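PDB 1UZ5: molybdopterin molybdotransferase from Pyrococcus horikoshii, which probably inserts molybdate into adenylyl-molybdopterin, giving Mo-molybdopterin and AMP, as a magnesium-dependent transferase of the MoeA family in molybdenum cofactor biosynthesis. Local coordinates for residues E10-V15 with V274-I279; V75-I80 with G96-I101; E40-P45 with L151-G156. All coordinates share one frame; numbering follows the deposited sequence.

Interaction 1: E10-V15 with V274-I279; sequences EKALEV and VKVHGI
Ala-12 and Val-15, one turn apart on helix 9-18, pack against edge strand 273-277 of the mixed sheet in the probable molybdopterin-binding domain and against the residues just after it, a docking whose touching side chains meet through aliphatic contacts. The strand carries a classic beta bulge, in which Lys-275 and Val-276 both face Ile-289 of the neighbouring strand. Ala-12 comes first along the helix. Its CB meets the tip of Ile-279, CD1, at 3.9 Å, while its CA lies 4.2 Å from CG2 of Val-276. Ile-279 reaches the helix with its end rather than its base: CG1 stands anti to the carbonyl carbon (chi1 -56°), and chi2 of 177° extends CD1 toward Ala-12. One turn later Val-15 divides its two methyls between the two residues of the bulge. CG2 lies 4.0 Å from Val-276 CG2, which therefore touches both helix residues. Val-7, just ahead of the helix, also packs on Val-276 and pairs with Gly-278 through the backbone, so the N-terminal segment is held to this domain at a second place. The other methyl of Val-15, CG1, presses on the Lys-275 side chain, 3.7 Å from CB, while NZ leads away.

Interaction 2: V75-I80 with G96-I101; sequences VRLKVI and GEAAYI
Lys-78 O takes the shortest hydrogen bond between the two strands, from Ala-98 N at 2.8 Å, and the CA of Glu-97 approaches the same oxygen at 3.4 Å in a CA-H...O contact. This is parallel pairing inside a mixed six-stranded sheet, where strand 75-83 runs between 97-101 and 126-129; the two short segments are strongly twisted, with 54° between their directions. As happens at alternate residues of a parallel pair, Lys-78 bonds through both its backbone groups to residues flanking its partner Glu-97: its N bonds to Gly-96 O at 3.0 Å. Further along, Ile-80 N bonds to Ala-98 O at 2.9 Å. On the buried face Leu-77 lies beside Ala-98, CB to CB, and its CD2 rests 3.6 Å from Gly-96 CA; Val-61 of strand 58-61 packs on both Leu-77 and Ala-98. The face carrying Lys-78 and Glu-97 is more open; there the side chains of Ile-80 and Glu-97 cross at about a right angle. Ile-80 CG2 sits 3.7 Å from Glu-97 CG and also touches the carboxylate carbon. The carboxylate itself is anchored through OE2 to the backbone N of Gly-94, which limits how the group can turn. An alanine in place of Glu-97 would probably leave Gly-94 N without this acceptor and take away the CG and carboxylate contacts of Ile-80 CG2 and CD1, while the CB contact stays. With CG1 of Ile-80 between its backbone N and carbonyl carbon (chi1 70°), that carbon lies 3.7 Å from Ala-98 O, and CD1 beyond it reaches Glu-97 OE2 at 3.7 Å.

Interaction 3: E40-P45 with L151-G156; sequences EDIYSP and LLVKKG
Tyr-43 lays one face of its ring over the side chain of Leu-151, whose CD1 stands 4.2 Å from the ring centroid in a CH-pi contact. That methyl lies 28° off the ring normal, displaced toward CE1, and the two side chains cross obliquely. Leu-151 has CG anti to its backbone N, and chi2 of 62° turns CD1 to the ring, where it also meets Asp-41 CB. The end of Asp-41 comes nearer to segment 151-156: chi1 sets CG beside the backbone N, and chi2 turns OD1 to accept from Lys-155 N at 3.0 Å. The donor stands above the carboxylate plane, 37° out of it. Next to this bond Lys-155 brings CB to 3.7 Å from Glu-40 CA. The pairing is an antiparallel two-stranded sheet with a classic beta bulge, Leu-152 and Val-153 both facing Ile-42. Accordingly Ile-42 O is gripped twice, by Leu-152 N at 2.8 Å and by Val-153 N at a longer 3.3 Å, while Ile-42 N gives its hydrogen to Val-153 O. The side chains of Ile-42 and Val-153 lie side by side and point the same way, CD1 of the isoleucine 4.1 Å from the valine CB. Leu-167 of helix 161-169 and Val-175 of strand 174-178 pack on Ile-42 as well. The extra residue of the bulge, Leu-152, goes to Ser-44 instead: its CD1 rests 3.5 Å from Ser-44 CA and near CB. Leu-166 of helix 161-169 packs on Leu-152. Ser-44 OG bonds to Ile-46 O.

The three contacts show how chemistry follows place in an elongated chain. Interaction 1 is largely buried and apolar, joining a helix to a sheet of a different family region; interactions 2 and 3 pair strands of the N-terminal region, so backbone hydrogen bonds carry them. Interaction 2 is parallel and sits inside a six-stranded sheet, whereas interaction 3 is a small antiparallel pair near the surface that adds a side-chain-to-backbone bond. The bulge of interaction 1 lies opposite Ile-289, outside the contact; that of interaction 3 lies between its segments. No elements are shared: centre to centre, interactions 1 and 2 lie about 78 Å apart, on opposite sides of the chain's centre, and interactions 1 and 3 about 35 Å.

Interaction 1: E10-V15 with V274-I279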
ATOM      1  N   GLU A  10     -15.597 -19.307   8.997  1.00 49.87           N
ATOM      2  CA  GLU A  10     -15.099 -18.627  10.185  1.00 49.16           C
ATOM      3  C   GLU A  10     -13.994 -19.420  10.869  1.00 52.15           C
ATOM      4  O   GLU A  10     -13.010 -18.846  11.337  1.00 49.04           O
ATOM      5  CB  GLU A  10     -16.241 -18.377  11.169  1.00 57.00           C
ATOM      6  CG  GLU A  10     -15.802 -17.696  12.453  1.00 66.48           C
ATOM      7  CD  GLU A  10     -15.018 -16.424  12.194  1.00 74.35           C
ATOM      8  OE1 GLU A  10     -15.539 -15.541  11.479  1.00 73.90           O
ATOM      9  OE2 GLU A  10     -13.884 -16.306  12.707  1.00 76.02           O
ATOM     10  N   LYS A  11     -14.150 -20.739  10.926  1.00 47.18           N
ATOM     11  CA  LYS A  11     -13.135 -21.568  11.559  1.00 51.69           C
ATOM     12  C   LYS A  11     -11.862 -21.534  10.732  1.00 47.46           C
ATOM     13  O   LYS A  11     -10.766 -21.367  11.269  1.00 44.54           O
ATOM     14  CB  LYS A  11     -13.615 -23.013  11.699  1.00 57.12           C
ATOM     15  CG  LYS A  11     -12.558 -23.948  12.276  1.00 63.66           C
ATOM     16  CD  LYS A  11     -12.111 -23.496  13.662  1.00 77.20           C
ATOM     17  CE  LYS A  11     -10.958 -24.342  14.180  1.00 73.01           C
ATOM     18  NZ  LYS A  11     -11.322 -25.781  14.279  1.00 85.00           N
ATOM     19  N   ALA A  12     -12.011 -21.701   9.421  1.00 48.85           N
ATOM     20  CA  ALA A  12     -10.864 -21.680   8.518  1.00 46.80           C
ATOM     21  C   ALA A  12     -10.157 -20.332   8.633  1.00 41.93           C
ATOM     22  O   ALA A  12      -8.931 -20.257   8.556  1.00 38.61           O
ATOM     23  CB  ALA A  12     -11.319 -21.918   7.087  1.00 41.52           C
ATOM     24  N   LEU A  13     -10.937 -19.269   8.824  1.00 38.60           N
ATOM     25  CA  LEU A  13     -10.369 -17.931   8.962  1.00 40.72           C
ATOM     26  C   LEU A  13      -9.598 -17.821  10.271  1.00 48.14           C
ATOM     27  O   LEU A  13      -8.506 -17.252  10.313  1.00 44.24           O
ATOM     28  CB  LEU A  13     -11.470 -16.871   8.913  1.00 39.26           C
ATOM     29  CG  LEU A  13     -12.158 -16.685   7.560  1.00 39.14           C
ATOM     30  CD1 LEU A  13     -13.271 -15.656   7.673  1.00 39.05           C
ATOM     31  CD2 LEU A  13     -11.127 -16.242   6.532  1.00 45.73           C
ATOM     32  N   GLU A  14     -10.168 -18.374  11.340  1.00 46.69           N
ATOM     33  CA  GLU A  14      -9.517 -18.343  12.644  1.00 40.85           C
ATOM     34  C   GLU A  14      -8.194 -19.093  12.576  1.00 39.03           C
ATOM     35  O   GLU A  14      -7.209 -18.685  13.187  1.00 41.13           O
ATOM     36  CB  GLU A  14     -10.420 -18.973  13.705  1.00 41.03           C
ATOM     37  CG  GLU A  14     -11.646 -18.140  14.037  1.00 60.90           C
ATOM     38  CD  GLU A  14     -12.613 -18.861  14.960  1.00 73.63           C
ATOM     39  OE1 GLU A  14     -12.161 -19.400  15.993  1.00 82.08           O
ATOM     40  OE2 GLU A  14     -13.825 -18.884  14.655  1.00 77.63           O
ATOM     41  N   VAL A  15      -8.177 -20.187  11.820  1.00 35.35           N
ATOM     42  CA  VAL A  15      -6.968 -20.987  11.668  1.00 35.33           C
ATOM     43  C   VAL A  15      -5.855 -20.188  10.995  1.00 38.01           C
ATOM     44  O   VAL A  15      -4.710 -20.201  11.446  1.00 47.47           O
ATOM     45  CB  VAL A  15      -7.241 -22.256  10.834  1.00 39.11           C
ATOM     46  CG1 VAL A  15      -5.943 -23.016  10.593  1.00 38.47           C
ATOM     47  CG2 VAL A  15      -8.246 -23.141  11.558  1.00 45.39           C
ATOM     48  N   VAL A 274      -2.653 -31.253   8.554  1.00 47.27           N
ATOM     49  CA  VAL A 274      -3.746 -30.624   7.833  1.00 41.32           C
ATOM     50  C   VAL A 274      -4.716 -30.045   8.849  1.00 50.76           C
ATOM     51  O   VAL A 274      -5.435 -30.783   9.521  1.00 54.41           O
ATOM     52  CB  VAL A 274      -4.506 -31.638   6.943  1.00 45.78           C
ATOM     53  CG1 VAL A 274      -5.751 -30.991   6.362  1.00 35.58           C
ATOM     54  CG2 VAL A 274      -3.606 -32.125   5.819  1.00 40.45           C
ATOM     55  N   LYS A 275      -4.721 -28.722   8.973  1.00 45.14           N
ATOM     56  CA  LYS A 275      -5.613 -28.045   9.908  1.00 46.12           C
ATOM     57  C   LYS A 275      -7.037 -28.060   9.361  1.00 47.65           C
ATOM     58  O   LYS A 275      -7.986 -28.379  10.074  1.00 49.36           O
ATOM     59  CB  LYS A 275      -5.166 -26.595  10.106  1.00 51.52           C
ATOM     60  CG  LYS A 275      -3.783 -26.427  10.719  1.00 61.66           C
ATOM     61  CD  LYS A 275      -3.812 -26.608  12.226  1.00 69.00           C
ATOM     62  CE  LYS A 275      -2.465 -26.265  12.846  1.00 66.13           C
ATOM     63  NZ  LYS A 275      -2.516 -26.295  14.334  1.00 68.16           N
ATOM     64  N   VAL A 276      -7.174 -27.714   8.087  1.00 47.45           N
ATOM     65  CA  VAL A 276      -8.478 -27.668   7.439  1.00 40.11           C
ATOM     66  C   VAL A 276      -8.492 -28.550   6.198  1.00 50.02           C
ATOM     67  O   VAL A 276      -7.533 -28.567   5.428  1.00 43.77           O
ATOM     68  CB  VAL A 276      -8.833 -26.225   7.008  1.00 41.74           C
ATOM     69  CG1 VAL A 276     -10.201 -26.193   6.339  1.00 36.39           C
ATOM     70  CG2 VAL A 276      -8.800 -25.299   8.214  1.00 42.31           C
ATOM     71  N   HIS A 277      -9.576 -29.296   6.022  1.00 52.39           N
ATOM     72  CA  HIS A 277      -9.733 -30.155   4.856  1.00 51.53           C
ATOM     73  C   HIS A 277     -11.192 -30.087   4.457  1.00 53.64           C
ATOM     74  O   HIS A 277     -12.002 -30.914   4.872  1.00 57.31           O
ATOM     75  CB  HIS A 277      -9.361 -31.603   5.162  1.00 63.11           C
ATOM     76  CG  HIS A 277      -9.308 -32.474   3.944  1.00 74.77           C
ATOM     77  ND1 HIS A 277      -9.080 -33.831   4.006  1.00 78.86           N
ATOM     78  CD2 HIS A 277      -9.436 -32.173   2.629  1.00 74.59           C
ATOM     79  CE1 HIS A 277      -9.068 -34.329   2.781  1.00 83.58           C
ATOM     80  NE2 HIS A 277      -9.281 -33.344   1.928  1.00 77.49           N
ATOM     81  N   GLY A 278     -11.520 -29.087   3.652  1.00 46.39           N
ATOM     82  CA  GLY A 278     -12.888 -28.910   3.224  1.00 43.75           C
ATOM     83  C   GLY A 278     -13.480 -27.744   3.982  1.00 43.21           C
ATOM     84  O   GLY A 278     -13.312 -27.634   5.197  1.00 42.47           O
ATOM     85  N   ILE A 279     -14.169 -26.866   3.266  1.00 46.75           N
ATOM     86  CA  ILE A 279     -14.775 -25.699   3.890  1.00 49.89           C
ATOM     87  C   ILE A 279     -16.230 -25.602   3.454  1.00 49.11           C
ATOM     88  O   ILE A 279     -16.552 -25.832   2.289  1.00 49.10           O
ATOM     89  CB  ILE A 279     -14.025 -24.407   3.484  1.00 54.56           C
ATOM     90  CG1 ILE A 279     -12.544 -24.533   3.852  1.00 50.85           C
ATOM     91  CG2 ILE A 279     -14.648 -23.198   4.178  1.00 55.74           C
ATOM     92  CD1 ILE A 279     -11.696 -23.343   3.426  1.00 45.02           C
TER

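Interaction 2: V75-I80 with G96-I101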
ATOM      1  N   VAL A  75       9.066  55.582   9.429  1.00 36.43           N
ATOM      2  CA  VAL A  75      10.265  55.196  10.163  1.00 27.90           C
ATOM      3  C   VAL A  75      11.370  54.961   9.146  1.00 27.95           C
ATOM      4  O   VAL A  75      11.131  54.409   8.070  1.00 35.71           O
ATOM      5  CB  VAL A  75      10.050  53.889  10.965  1.00 34.34           C
ATOM      6  CG1 VAL A  75      11.386  53.382  11.505  1.00 29.92           C
ATOM      7  CG2 VAL A  75       9.084  54.134  12.107  1.00 40.61           C
ATOM      8  N   ARG A  76      12.583  55.374   9.486  1.00 28.77           N
ATOM      9  CA  ARG A  76      13.706  55.199   8.586  1.00 35.34           C
ATOM     10  C   ARG A  76      14.646  54.137   9.152  1.00 35.55           C
ATOM     11  O   ARG A  76      15.109  54.251  10.286  1.00 35.44           O
ATOM     12  CB  ARG A  76      14.463  56.518   8.420  1.00 37.38           C
ATOM     13  CG  ARG A  76      15.444  56.519   7.267  1.00 54.44           C
ATOM     14  CD  ARG A  76      16.694  57.317   7.589  1.00 64.57           C
ATOM     15  NE  ARG A  76      16.431  58.731   7.820  1.00 75.66           N
ATOM     16  CZ  ARG A  76      17.362  59.604   8.192  1.00 88.05           C
ATOM     17  NH1 ARG A  76      18.612  59.201   8.375  1.00 90.08           N
ATOM     18  NH2 ARG A  76      17.046  60.879   8.380  1.00 96.44           N
ATOM     19  N   LEU A  77      14.918  53.104   8.359  1.00 32.67           N
ATOM     20  CA  LEU A  77      15.817  52.036   8.779  1.00 31.42           C
ATOM     21  C   LEU A  77      17.009  51.961   7.829  1.00 24.41           C
ATOM     22  O   LEU A  77      16.870  52.184   6.631  1.00 30.57           O
ATOM     23  CB  LEU A  77      15.081  50.691   8.793  1.00 27.05           C
ATOM     24  CG  LEU A  77      13.827  50.568   9.665  1.00 31.35           C
ATOM     25  CD1 LEU A  77      13.280  49.156   9.563  1.00 28.52           C
ATOM     26  CD2 LEU A  77      14.155  50.902  11.115  1.00 22.07           C
ATOM     27  N   LYS A  78      18.179  51.651   8.373  1.00 28.04           N
ATOM     28  CA  LYS A  78      19.386  51.541   7.571  1.00 30.95           C
ATOM     29  C   LYS A  78      19.568  50.093   7.100  1.00 26.26           C
ATOM     30  O   LYS A  78      19.523  49.166   7.911  1.00 25.01           O
ATOM     31  CB  LYS A  78      20.594  51.978   8.406  1.00 36.20           C
ATOM     32  CG  LYS A  78      21.889  52.118   7.623  1.00 49.40           C
ATOM     33  CD  LYS A  78      23.016  52.587   8.532  1.00 61.31           C
ATOM     34  CE  LYS A  78      24.333  52.699   7.779  1.00 74.10           C
ATOM     35  NZ  LYS A  78      25.461  53.103   8.669  1.00 74.96           N
ATOM     36  N   VAL A  79      19.754  49.904   5.795  1.00 29.44           N
ATOM     37  CA  VAL A  79      19.948  48.564   5.225  1.00 22.33           C
ATOM     38  C   VAL A  79      21.417  48.208   5.379  1.00 23.60           C
ATOM     39  O   VAL A  79      22.272  48.761   4.697  1.00 25.68           O
ATOM     40  CB  VAL A  79      19.548  48.539   3.742  1.00 24.16           C
ATOM     41  CG1 VAL A  79      19.714  47.126   3.162  1.00 24.54           C
ATOM     42  CG2 VAL A  79      18.109  48.989   3.609  1.00 22.10           C
ATOM     43  N   ILE A  80      21.711  47.279   6.281  1.00 21.67           N
ATOM     44  CA  ILE A  80      23.098  46.919   6.550  1.00 19.00           C
ATOM     45  C   ILE A  80      23.618  45.639   5.890  1.00 22.78           C
ATOM     46  O   ILE A  80      24.798  45.303   6.023  1.00 22.25           O
ATOM     47  CB  ILE A  80      23.330  46.780   8.055  1.00 19.78           C
ATOM     48  CG1 ILE A  80      22.611  45.533   8.570  1.00 21.40           C
ATOM     49  CG2 ILE A  80      22.791  48.019   8.782  1.00 27.04           C
ATOM     50  CD1 ILE A  80      23.081  45.099   9.929  1.00 24.41           C
ATOM     51  N   GLY A  96      16.904  49.874  14.496  1.00 23.87           N
ATOM     52  CA  GLY A  96      17.012  50.802  13.384  1.00 27.83           C
ATOM     53  C   GLY A  96      17.755  50.230  12.188  1.00 32.34           C
ATOM     54  O   GLY A  96      18.199  50.980  11.320  1.00 29.74           O
ATOM     55  N   GLU A  97      17.886  48.906  12.129  1.00 29.48           N
ATOM     56  CA  GLU A  97      18.600  48.266  11.025  1.00 26.88           C
ATOM     57  C   GLU A  97      17.753  47.229  10.302  1.00 23.65           C
ATOM     58  O   GLU A  97      16.927  46.560  10.915  1.00 20.54           O
ATOM     59  CB  GLU A  97      19.894  47.626  11.544  1.00 26.68           C
ATOM     60  CG  GLU A  97      20.957  48.652  11.923  1.00 28.72           C
ATOM     61  CD  GLU A  97      22.169  48.029  12.585  1.00 36.11           C
ATOM     62  OE1 GLU A  97      23.204  48.719  12.708  1.00 36.86           O
ATOM     63  OE2 GLU A  97      22.088  46.852  12.990  1.00 36.00           O
ATOM     64  N   ALA A  98      17.968  47.109   8.993  1.00 17.60           N
ATOM     65  CA  ALA A  98      17.226  46.171   8.161  1.00 21.69           C
ATOM     66  C   ALA A  98      18.156  45.461   7.168  1.00 22.99           C
ATOM     67  O   ALA A  98      19.317  45.831   7.011  1.00 21.75           O
ATOM     68  CB  ALA A  98      16.138  46.911   7.398  1.00 18.80           C
ATOM     69  N   ALA A  99      17.631  44.441   6.498  1.00 20.12           N
ATOM     70  CA  ALA A  99      18.411  43.706   5.512  1.00 19.78           C
ATOM     71  C   ALA A  99      17.535  43.323   4.341  1.00 15.95           C
ATOM     72  O   ALA A  99      16.372  42.941   4.519  1.00 20.86           O
ATOM     73  CB  ALA A  99      18.999  42.449   6.135  1.00 19.54           C
ATOM     74  N   TYR A 100      18.068  43.455   3.135  1.00 15.51           N
ATOM     75  CA  TYR A 100      17.301  43.032   1.982  1.00 19.96           C
ATOM     76  C   TYR A 100      17.270  41.504   2.084  1.00 17.03           C
ATOM     77  O   TYR A 100      18.242  40.885   2.518  1.00 20.57           O
ATOM     78  CB  TYR A 100      17.979  43.415   0.668  1.00 23.13           C
ATOM     79  CG  TYR A 100      17.225  42.842  -0.505  1.00 31.38           C
ATOM     80  CD1 TYR A 100      15.989  43.363  -0.877  1.00 29.44           C
ATOM     81  CD2 TYR A 100      17.687  41.704  -1.167  1.00 25.67           C
ATOM     82  CE1 TYR A 100      15.223  42.765  -1.868  1.00 27.65           C
ATOM     83  CE2 TYR A 100      16.925  41.095  -2.165  1.00 30.06           C
ATOM     84  CZ  TYR A 100      15.695  41.629  -2.506  1.00 37.38           C
ATOM     85  OH  TYR A 100      14.921  41.019  -3.466  1.00 37.12           O
ATOM     86  N   ILE A 101      16.160  40.898   1.696  1.00 20.14           N
ATOM     87  CA  ILE A 101      16.062  39.448   1.756  1.00 20.05           C
ATOM     88  C   ILE A 101      15.157  38.972   0.630  1.00 24.58           C
ATOM     89  O   ILE A 101      14.165  39.621   0.316  1.00 24.68           O
ATOM     90  CB  ILE A 101      15.495  38.983   3.123  1.00 20.83           C
ATOM     91  CG1 ILE A 101      15.546  37.459   3.227  1.00 22.28           C
ATOM     92  CG2 ILE A 101      14.053  39.473   3.297  1.00 23.84           C
ATOM     93  CD1 ILE A 101      15.319  36.948   4.638  1.00 17.36           C
TER

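Interaction 3: E40-P45 with L151-G156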
ATOM      1  N   GLU A  40       7.595   0.328   9.778  1.00 30.68           N
ATOM      2  CA  GLU A  40       7.235   1.025  11.012  1.00 31.69           C
ATOM      3  C   GLU A  40       6.916   2.486  10.754  1.00 26.39           C
ATOM      4  O   GLU A  40       7.266   3.034   9.702  1.00 24.93           O
ATOM      5  CB  GLU A  40       8.359   0.929  12.048  1.00 35.69           C
ATOM      6  CG  GLU A  40       9.695   1.462  11.586  1.00 44.55           C
ATOM      7  CD  GLU A  40      10.752   1.407  12.680  1.00 53.59           C
ATOM      8  OE1 GLU A  40      10.851   0.370  13.372  1.00 55.75           O
ATOM      9  OE2 GLU A  40      11.493   2.398  12.841  1.00 65.68           O
ATOM     10  N   ASP A  41       6.239   3.110  11.711  1.00 25.33           N
ATOM     11  CA  ASP A  41       5.884   4.515  11.582  1.00 28.02           C
ATOM     12  C   ASP A  41       7.169   5.313  11.407  1.00 27.36           C
ATOM     13  O   ASP A  41       8.232   4.905  11.888  1.00 24.55           O
ATOM     14  CB  ASP A  41       5.155   5.016  12.836  1.00 29.71           C
ATOM     15  CG  ASP A  41       3.879   4.245  13.129  1.00 40.95           C
ATOM     16  OD1 ASP A  41       3.075   4.018  12.197  1.00 33.02           O
ATOM     17  OD2 ASP A  41       3.673   3.876  14.304  1.00 51.95           O
ATOM     18  N   ILE A  42       7.072   6.431  10.695  1.00 22.82           N
ATOM     19  CA  ILE A  42       8.217   7.312  10.485  1.00 22.33           C
ATOM     20  C   ILE A  42       7.755   8.718  10.849  1.00 26.82           C
ATOM     21  O   ILE A  42       6.756   9.206  10.321  1.00 24.77           O
ATOM     22  CB  ILE A  42       8.685   7.318   9.021  1.00 26.32           C
ATOM     23  CG1 ILE A  42       9.027   5.894   8.580  1.00 29.03           C
ATOM     24  CG2 ILE A  42       9.906   8.223   8.874  1.00 23.99           C
ATOM     25  CD1 ILE A  42       9.405   5.780   7.120  1.00 23.83           C
ATOM     26  N   TYR A  43       8.488   9.360  11.750  1.00 23.57           N
ATOM     27  CA  TYR A  43       8.147  10.705  12.204  1.00 23.58           C
ATOM     28  C   TYR A  43       9.182  11.696  11.673  1.00 19.54           C
ATOM     29  O   TYR A  43      10.358  11.363  11.542  1.00 22.28           O
ATOM     30  CB  TYR A  43       8.110  10.716  13.733  1.00 23.00           C
ATOM     31  CG  TYR A  43       7.076   9.772  14.317  1.00 19.26           C
ATOM     32  CD1 TYR A  43       5.757  10.185  14.515  1.00 16.12           C
ATOM     33  CD2 TYR A  43       7.414   8.461  14.655  1.00 20.68           C
ATOM     34  CE1 TYR A  43       4.799   9.316  15.037  1.00 29.76           C
ATOM     35  CE2 TYR A  43       6.458   7.581  15.175  1.00 27.05           C
ATOM     36  CZ  TYR A  43       5.159   8.015  15.362  1.00 29.35           C
ATOM     37  OH  TYR A  43       4.212   7.154  15.868  1.00 29.99           O
ATOM     38  N   SER A  44       8.755  12.913  11.362  1.00 24.35           N
ATOM     39  CA  SER A  44       9.701  13.887  10.825  1.00 25.49           C
ATOM     40  C   SER A  44      10.854  14.138  11.781  1.00 24.46           C
ATOM     41  O   SER A  44      10.639  14.444  12.950  1.00 28.07           O
ATOM     42  CB  SER A  44       9.016  15.217  10.526  1.00 23.73           C
ATOM     43  OG  SER A  44       9.941  16.096   9.904  1.00 22.24           O
ATOM     44  N   PRO A  45      12.095  14.002  11.291  1.00 23.16           N
ATOM     45  CA  PRO A  45      13.298  14.218  12.092  1.00 26.72           C
ATOM     46  C   PRO A  45      13.680  15.700  12.157  1.00 25.49           C
ATOM     47  O   PRO A  45      14.593  16.076  12.884  1.00 24.62           O
ATOM     48  CB  PRO A  45      14.345  13.397  11.353  1.00 26.17           C
ATOM     49  CG  PRO A  45      13.953  13.625   9.928  1.00 22.78           C
ATOM     50  CD  PRO A  45      12.449  13.475   9.959  1.00 20.93           C
ATOM     51  N   LEU A 151       3.919  12.623  12.428  1.00 24.54           N
ATOM     52  CA  LEU A 151       3.828  11.335  11.748  1.00 24.27           C
ATOM     53  C   LEU A 151       3.832  11.564  10.234  1.00 24.27           C
ATOM     54  O   LEU A 151       2.962  12.257   9.708  1.00 26.36           O
ATOM     55  CB  LEU A 151       2.538  10.612  12.155  1.00 22.67           C
ATOM     56  CG  LEU A 151       2.256   9.288  11.430  1.00 28.01           C
ATOM     57  CD1 LEU A 151       3.371   8.284  11.720  1.00 25.71           C
ATOM     58  CD2 LEU A 151       0.916   8.731  11.887  1.00 31.59           C
ATOM     59  N   LEU A 152       4.814  10.993   9.541  1.00 24.48           N
ATOM     60  CA  LEU A 152       4.911  11.144   8.086  1.00 26.86           C
ATOM     61  C   LEU A 152       4.413   9.921   7.305  1.00 26.66           C
ATOM     62  O   LEU A 152       3.705  10.065   6.313  1.00 24.19           O
ATOM     63  CB  LEU A 152       6.357  11.425   7.677  1.00 21.74           C
ATOM     64  CG  LEU A 152       6.997  12.666   8.306  1.00 27.90           C
ATOM     65  CD1 LEU A 152       8.403  12.841   7.766  1.00 23.54           C
ATOM     66  CD2 LEU A 152       6.142  13.885   8.003  1.00 21.92           C
ATOM     67  N   VAL A 153       4.802   8.731   7.751  1.00 27.48           N
ATOM     68  CA  VAL A 153       4.412   7.477   7.099  1.00 28.71           C
ATOM     69  C   VAL A 153       4.034   6.441   8.157  1.00 31.11           C
ATOM     70  O   VAL A 153       4.745   6.284   9.149  1.00 30.99           O
ATOM     71  CB  VAL A 153       5.576   6.913   6.247  1.00 28.77           C
ATOM     72  CG1 VAL A 153       5.214   5.535   5.704  1.00 33.04           C
ATOM     73  CG2 VAL A 153       5.898   7.872   5.103  1.00 20.59           C
ATOM     74  N   LYS A 154       2.919   5.740   7.946  1.00 31.51           N
ATOM     75  CA  LYS A 154       2.452   4.721   8.893  1.00 26.98           C
ATOM     76  C   LYS A 154       3.026   3.343   8.611  1.00 29.09           C
ATOM     77  O   LYS A 154       3.391   3.026   7.482  1.00 27.87           O
ATOM     78  CB  LYS A 154       0.928   4.579   8.856  1.00 30.33           C
ATOM     79  CG  LYS A 154       0.130   5.743   9.397  1.00 47.03           C
ATOM     80  CD  LYS A 154      -1.360   5.405   9.379  1.00 46.29           C
ATOM     81  CE  LYS A 154      -2.219   6.591   9.798  1.00 58.77           C
ATOM     82  NZ  LYS A 154      -1.920   7.044  11.185  1.00 65.74           N
ATOM     83  N   LYS A 155       3.090   2.514   9.646  1.00 27.94           N
ATOM     84  CA  LYS A 155       3.569   1.153   9.473  1.00 26.98           C
ATOM     85  C   LYS A 155       2.560   0.506   8.525  1.00 24.64           C
ATOM     86  O   LYS A 155       1.360   0.728   8.661  1.00 27.90           O
ATOM     87  CB  LYS A 155       3.555   0.412  10.810  1.00 27.00           C
ATOM     88  CG  LYS A 155       3.905  -1.065  10.717  1.00 30.55           C
ATOM     89  CD  LYS A 155       3.712  -1.744  12.066  1.00 36.15           C
ATOM     90  CE  LYS A 155       4.026  -3.227  11.997  1.00 46.12           C
ATOM     91  NZ  LYS A 155       3.872  -3.872  13.330  1.00 54.23           N
ATOM     92  N   GLY A 156       3.045  -0.268   7.561  1.00 32.25           N
ATOM     93  CA  GLY A 156       2.140  -0.927   6.635  1.00 33.27           C
ATOM     94  C   GLY A 156       1.724  -0.073   5.453  1.00 43.37           C
ATOM     95  O   GLY A 156       0.968  -0.521   4.589  1.00 35.60           O
TER